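Local coordinates for abhydrolase domain-containing protein (Exiguobacterium antarcticum, PDB 5H3H) that probably hydrolyses ester bonds as a serine esterase of the alpha/beta hydrolase fold, perhaps with perhydrolase activity as well, at residues Glu16-Gly21 / Arg43-Gly48. Sequence-based numbering, arbitrary orientation.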
ATOM      1  N   GLU B  16      12.381  -6.356  20.834  1.00 24.05           N
ATOM      2  CA  GLU B  16      13.466  -5.818  21.582  1.00 23.68           C
ATOM      3  C   GLU B  16      13.599  -4.341  21.105  1.00 28.11           C
ATOM      4  O   GLU B  16      14.119  -4.029  20.024  1.00 24.34           O
ATOM      5  CB  GLU B  16      14.751  -6.638  21.307  1.00 28.01           C
ATOM      6  CG  GLU B  16      15.920  -6.360  22.232  1.00 31.60           C
ATOM      7  CD  GLU B  16      15.875  -7.058  23.610  1.00 35.38           C
ATOM      8  OE1 GLU B  16      15.073  -7.989  23.803  1.00 37.85           O
ATOM      9  OE2 GLU B  16      16.688  -6.687  24.512  1.00 32.13           O
ATOM     10  N   ASP B  17      13.092  -3.432  21.915  1.00 29.44           N
ATOM     11  CA  ASP B  17      13.038  -2.024  21.530  1.00 31.72           C
ATOM     12  C   ASP B  17      14.045  -1.300  22.447  1.00 29.24           C
ATOM     13  O   ASP B  17      13.847  -1.235  23.663  1.00 28.55           O
ATOM     14  CB  ASP B  17      11.604  -1.520  21.664  1.00 34.10           C
ATOM     15  CG  ASP B  17      11.474   0.027  21.427  1.00 41.27           C
ATOM     16  OD1 ASP B  17      12.455   0.670  20.993  1.00 35.44           O
ATOM     17  OD2 ASP B  17      10.368   0.601  21.667  1.00 45.82           O
ATOM     18  N   ILE B  18      15.139  -0.817  21.872  1.00 23.68           N
ATOM     19  CA  ILE B  18      16.299  -0.306  22.637  1.00 25.19           C
ATOM     20  C   ILE B  18      16.887   0.973  21.998  1.00 25.41           C
ATOM     21  O   ILE B  18      17.157   0.986  20.762  1.00 23.17           O
ATOM     22  CB  ILE B  18      17.466  -1.327  22.636  1.00 25.02           C
ATOM     23  CG1 ILE B  18      17.018  -2.669  23.155  1.00 25.57           C
ATOM     24  CG2 ILE B  18      18.570  -0.847  23.549  1.00 24.58           C
ATOM     25  CD1 ILE B  18      18.075  -3.772  23.021  1.00 28.26           C
ATOM     26  N   GLY B  19      17.140   2.010  22.814  1.00 21.66           N
ATOM     27  CA  GLY B  19      17.764   3.255  22.360  1.00 20.80           C
ATOM     28  C   GLY B  19      16.719   4.313  22.052  1.00 20.90           C
ATOM     29  O   GLY B  19      15.521   4.060  22.194  1.00 21.82           O
ATOM     30  N   SER B  20      17.177   5.494  21.632  1.00 26.12           N
ATOM     31  CA  SER B  20      16.304   6.642  21.285  1.00 28.17           C
ATOM     32  C   SER B  20      16.812   7.220  19.973  1.00 33.72           C
ATOM     33  O   SER B  20      17.852   6.770  19.449  1.00 34.03           O
ATOM     34  CB  SER B  20      16.316   7.727  22.373  1.00 33.79           C
ATOM     35  OG  SER B  20      17.617   8.113  22.710  1.00 31.03           O
ATOM     36  N   GLY B  21      16.101   8.161  19.378  1.00 34.16           N
ATOM     37  CA  GLY B  21      16.573   8.584  18.005  1.00 40.97           C
ATOM     38  C   GLY B  21      16.312   7.502  16.950  1.00 34.95           C
ATOM     39  O   GLY B  21      15.594   6.583  17.264  1.00 44.29           O
ATOM     40  N   ARG B  43      26.711  -1.697  17.607  1.00 24.75           N
ATOM     41  CA  ARG B  43      27.126  -0.483  16.879  1.00 26.14           C
ATOM     42  C   ARG B  43      25.998   0.512  16.655  1.00 23.75           C
ATOM     43  O   ARG B  43      26.230   1.713  16.839  1.00 24.15           O
ATOM     44  CB  ARG B  43      27.840  -0.798  15.557  1.00 33.33           C
ATOM     45  CG  ARG B  43      28.605   0.392  14.926  1.00 36.01           C
ATOM     46  CD  ARG B  43      29.956   0.692  15.584  1.00 37.50           C
ATOM     47  NE  ARG B  43      30.716  -0.544  15.778  1.00 43.39           N
ATOM     48  CZ  ARG B  43      31.810  -0.683  16.535  1.00 49.15           C
ATOM     49  NH1 ARG B  43      32.354   0.378  17.169  1.00 49.53           N
ATOM     50  NH2 ARG B  43      32.401  -1.898  16.637  1.00 45.99           N
ATOM     51  N   LEU B  44      24.782   0.097  16.274  1.00 21.26           N
ATOM     52  CA  LEU B  44      23.671   1.088  16.098  1.00 22.27           C
ATOM     53  C   LEU B  44      23.410   1.858  17.374  1.00 23.73           C
ATOM     54  O   LEU B  44      23.262   3.132  17.390  1.00 26.45           O
ATOM     55  CB  LEU B  44      22.385   0.413  15.625  1.00 22.59           C
ATOM     56  CG  LEU B  44      22.605  -0.204  14.239  1.00 24.29           C
ATOM     57  CD1 LEU B  44      21.618  -1.316  13.951  1.00 26.22           C
ATOM     58  CD2 LEU B  44      22.504   0.874  13.175  1.00 23.57           C
ATOM     59  N   LEU B  45      23.419   1.130  18.471  1.00 23.09           N
ATOM     60  CA  LEU B  45      23.243   1.776  19.808  1.00 26.53           C
ATOM     61  C   LEU B  45      24.376   2.766  20.163  1.00 27.05           C
ATOM     62  O   LEU B  45      24.112   3.907  20.513  1.00 24.63           O
ATOM     63  CB  LEU B  45      23.124   0.711  20.876  1.00 26.84           C
ATOM     64  CG  LEU B  45      21.752   0.232  21.355  1.00 26.53           C
ATOM     65  CD1 LEU B  45      20.484   0.609  20.640  1.00 28.39           C
ATOM     66  CD2 LEU B  45      21.791  -1.262  21.573  1.00 26.37           C
ATOM     67  N   GLU B  46      25.643   2.402  20.009  1.00 25.71           N
ATOM     68  CA  GLU B  46      26.650   3.442  20.269  1.00 29.32           C
ATOM     69  C   GLU B  46      26.563   4.640  19.316  1.00 31.75           C
ATOM     70  O   GLU B  46      26.860   5.740  19.711  1.00 36.00           O
ATOM     71  CB  GLU B  46      28.049   2.903  20.411  1.00 34.15           C
ATOM     72  CG  GLU B  46      28.835   2.620  19.178  1.00 36.91           C
ATOM     73  CD  GLU B  46      30.251   2.216  19.525  1.00 40.60           C
ATOM     74  OE1 GLU B  46      30.799   2.821  20.458  1.00 50.69           O
ATOM     75  OE2 GLU B  46      30.816   1.313  18.887  1.00 39.30           O
ATOM     76  N   GLU B  47      26.084   4.459  18.088  1.00 30.73           N
ATOM     77  CA  GLU B  47      25.984   5.600  17.142  1.00 32.38           C
ATOM     78  C   GLU B  47      24.692   6.390  17.383  1.00 33.33           C
ATOM     79  O   GLU B  47      24.396   7.329  16.648  1.00 31.99           O
ATOM     80  CB  GLU B  47      26.044   5.110  15.699  1.00 32.16           C
ATOM     81  CG  GLU B  47      27.273   4.257  15.360  1.00 40.85           C
ATOM     82  CD  GLU B  47      28.502   5.065  15.060  1.00 42.98           C
ATOM     83  OE1 GLU B  47      29.522   4.955  15.789  1.00 44.46           O
ATOM     84  OE2 GLU B  47      28.427   5.815  14.089  1.00 48.16           O
ATOM     85  N   GLY B  48      23.912   5.973  18.383  1.00 31.67           N
ATOM     86  CA  GLY B  48      22.751   6.702  18.863  1.00 32.32           C
ATOM     87  C   GLY B  48      21.488   6.456  18.073  1.00 33.68           C
ATOM     88  O   GLY B  48      20.635   7.345  18.015  1.00 35.60           O
TER
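Arg43 opens the last turn of helix 38-46 on the flank turned from segment 16-21; its NH1 grips Glu46 OE2 at 2.5 Å, and its NE is held by Glu260 of helix 255-267. Leu44 points inward, against Val24 and Met26 of strand 23-27. Leu45 carries the contact. With chi1 at -96° and chi2 at 11°, both away from staggered values, its fork reaches Ile18, and the two side chains cross at about a right angle. Ile18 CG2, anti to the backbone N, meets both branches, 3.8 Å from Leu45 CD1 and as far from CD2, while CD1 also lies 3.4 Å from Ile18 O. An alanine at Leu45 would probably strip the end of strand 12-18 of this apolar cover and weaken its packing on the helix. In this alpha/beta hydrolase fold, the pairing joins the end of strand 12-18, next to the outermost strand 4-6, to the first helix of the chain, at the surface, with none of the ligand-pocket residues in either segment. Glu47 N still bonds to Arg43 O; the helical angles end at Gly48, which at positive phi (84°) closes a Schellman motif with its N 3.0 Å from Leu45 O. Gly48 O then faces Ser20 O at 3.2 Å, two acceptors without a bond, and Gly21 CA lies 4.2 Å from that same Gly48 O.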